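Geranyltranstransferase (Roseobacter denitrificans, PDB 4LLS) probably condenses allylic diphosphates with isopentenyl diphosphate, in a metal-dependent reaction, to build farnesyl or geranylgeranyl diphosphate for carotenoid synthesis. Local coordinates at residues Leu69-Ala74 and Gly82-Ser87. Sequence-based numbering, arbitrary orientation.
Sequences LVLETA and GEAIWS
A84 puts its methyl group between L71 and A74, one turn apart on the facing helix. The two segments form an antiparallel helical hairpin within the all-helical polyprenyl synthetase fold. Helix 65-76 turns back into helix 81-102, and the short axes pass 8.6 Å apart at 147°. Where A74 faces A84, both side chains are single methyls, which suits this close approach. A84 CB lies 3.6 Å from A74 CB. From the L71 side, A84 CB meets CD2 at 3.8 Å.

The CB of L71 does not face the second helix directly; its outer end swings in. CG lies anti to the carbonyl carbon (chi1 -66°). CD1 runs on in the extended direction, and the other branch, CD2, meets A84 and lies near the backbone at I85 N. The CB of I85 points away from the first helix, but its CD1 comes back to 4.4 Å from L71 CD2. Both side chains also reach helix 22-43, L71 on A31 and I85 on A34 and V35. That helix therefore packs along the same edge of the hairpin.

The CB of V70 is turned toward the second helix. Its CG1 is anti to the backbone N (chi1 171°) and rests 3.7 Å from A84 O and 3.8 Å from S87 CB. The latter contact is made by the CB of the serine, not its hydroxyl. V70 also touches S208 and A211 of helix 190-215.

The contact is mostly buried and apolar, and it lies away from the substrate and calcium sites. Behind it, T73 OG1 accepts from G212 N of helix 190-215 and donates to L69 O. L69 O thus takes two donors from one residue, T73 OG1 on one side of its carbonyl plane and T73 N on the other.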
loop_
_atom_site.group_PDB
_atom_site.type_symbol
_atom_site.label_atom_id
_atom_site.label_comp_id
_atom_site.label_asym_id
_atom_site.label_seq_id
_atom_site.Cartn_x
_atom_site.Cartn_y
_atom_site.Cartn_z
ATOM N N LEU A 69 5.998 20.144 -0.870
ATOM C CA LEU A 69 6.241 20.315 0.548
ATOM C C LEU A 69 7.462 19.546 1.024
ATOM O O LEU A 69 8.235 20.014 1.856
ATOM C CB LEU A 69 5.004 19.959 1.381
ATOM C CG LEU A 69 3.872 20.980 1.299
ATOM C CD1 LEU A 69 2.601 20.423 1.892
ATOM C CD2 LEU A 69 4.242 22.280 2.013
ATOM N N VAL A 70 7.606 18.316 0.530
ATOM C CA VAL A 70 8.769 17.516 0.903
ATOM C C VAL A 70 10.045 18.196 0.438
ATOM O O VAL A 70 10.977 18.397 1.218
ATOM C CB VAL A 70 8.706 16.087 0.322
ATOM C CG1 VAL A 70 10.005 15.332 0.532
ATOM C CG2 VAL A 70 7.544 15.322 0.919
ATOM N N LEU A 71 10.064 18.592 -0.813
ATOM C CA LEU A 71 11.278 19.213 -1.388
ATOM C C LEU A 71 11.603 20.521 -0.685
ATOM O O LEU A 71 12.763 20.823 -0.422
ATOM C CB LEU A 71 11.112 19.451 -2.874
ATOM C CG LEU A 71 10.997 18.186 -3.719
ATOM C CD1 LEU A 71 10.768 18.479 -5.178
ATOM C CD2 LEU A 71 12.232 17.336 -3.569
ATOM N N GLU A 72 10.596 21.306 -0.375
ATOM C CA GLU A 72 10.855 22.624 0.208
ATOM C C GLU A 72 11.166 22.567 1.687
ATOM O O GLU A 72 11.964 23.354 2.187
ATOM C CB GLU A 72 9.705 23.585 -0.111
ATOM C CG GLU A 72 9.638 23.957 -1.556
ATOM C CD GLU A 72 10.929 24.584 -2.068
ATOM O OE1 GLU A 72 11.377 24.199 -3.164
ATOM O OE2 GLU A 72 11.516 25.397 -1.328
ATOM N N THR A 73 10.559 21.656 2.437
ATOM C CA THR A 73 10.977 21.478 3.815
ATOM C C THR A 73 12.361 20.830 3.894
ATOM O O THR A 73 13.115 21.116 4.821
ATOM C CB THR A 73 9.919 20.728 4.638
ATOM O OG1 THR A 73 9.752 19.385 4.151
ATOM C CG2 THR A 73 8.593 21.499 4.661
ATOM N N ALA A 74 12.711 19.986 2.938
ATOM C CA ALA A 74 14.094 19.468 2.872
ATOM C C ALA A 74 15.083 20.614 2.631
ATOM O O ALA A 74 16.110 20.717 3.330
ATOM C CB ALA A 74 14.203 18.430 1.788
ATOM N N GLY A 82 18.593 15.783 -4.348
ATOM C CA GLY A 82 18.763 14.467 -4.920
ATOM C C GLY A 82 18.380 13.340 -3.993
ATOM O O GLY A 82 18.094 12.243 -4.485
ATOM N N GLU A 83 18.407 13.592 -2.678
ATOM C CA GLU A 83 17.861 12.679 -1.663
ATOM C C GLU A 83 16.351 12.909 -1.486
ATOM O O GLU A 83 15.542 11.965 -1.496
ATOM C CB GLU A 83 18.540 12.814 -0.308
ATOM C CG GLU A 83 19.972 12.321 -0.373
ATOM C CD GLU A 83 20.782 12.666 0.840
ATOM O OE1 GLU A 83 20.223 12.930 1.916
ATOM O OE2 GLU A 83 22.031 12.579 0.699
ATOM N N ALA A 84 15.948 14.171 -1.389
ATOM C CA ALA A 84 14.580 14.489 -1.020
ATOM C C ALA A 84 13.613 14.032 -2.096
ATOM O O ALA A 84 12.463 13.735 -1.794
ATOM C CB ALA A 84 14.447 15.979 -0.800
ATOM N N ILE A 85 14.040 13.998 -3.355
ATOM C CA ILE A 85 13.167 13.564 -4.460
ATOM C C ILE A 85 12.523 12.186 -4.187
ATOM O O ILE A 85 11.429 11.911 -4.669
ATOM C CB ILE A 85 13.900 13.607 -5.814
ATOM C CG1 ILE A 85 12.914 13.499 -6.950
ATOM C CG2 ILE A 85 14.979 12.530 -5.905
ATOM C CD1 ILE A 85 11.873 14.594 -7.044
ATOM N N TRP A 86 13.243 11.274 -3.513
ATOM C CA TRP A 86 12.695 9.952 -3.254
ATOM C C TRP A 86 11.428 10.078 -2.401
ATOM O O TRP A 86 10.415 9.408 -2.677
ATOM C CB TRP A 86 13.734 9.054 -2.587
ATOM C CG TRP A 86 14.871 8.714 -3.511
ATOM C CD1 TRP A 86 16.021 9.415 -3.689
ATOM C CD2 TRP A 86 14.880 7.659 -4.460
ATOM N NE1 TRP A 86 16.750 8.864 -4.743
ATOM C CE2 TRP A 86 16.065 7.788 -5.239
ATOM C CE3 TRP A 86 13.959 6.656 -4.789
ATOM C CZ2 TRP A 86 16.356 6.924 -6.287
ATOM C CZ3 TRP A 86 14.270 5.794 -5.792
ATOM C CH2 TRP A 86 15.475 5.909 -6.519
ATOM N N SER A 87 11.509 10.833 -1.313
ATOM C CA SER A 87 10.365 11.003 -0.424
ATOM C C SER A 87 9.269 11.847 -1.076
ATOM O O SER A 87 8.063 11.616 -0.861
ATOM C CB SER A 87 10.813 11.665 0.860
ATOM O OG SER A 87 11.575 10.783 1.635
#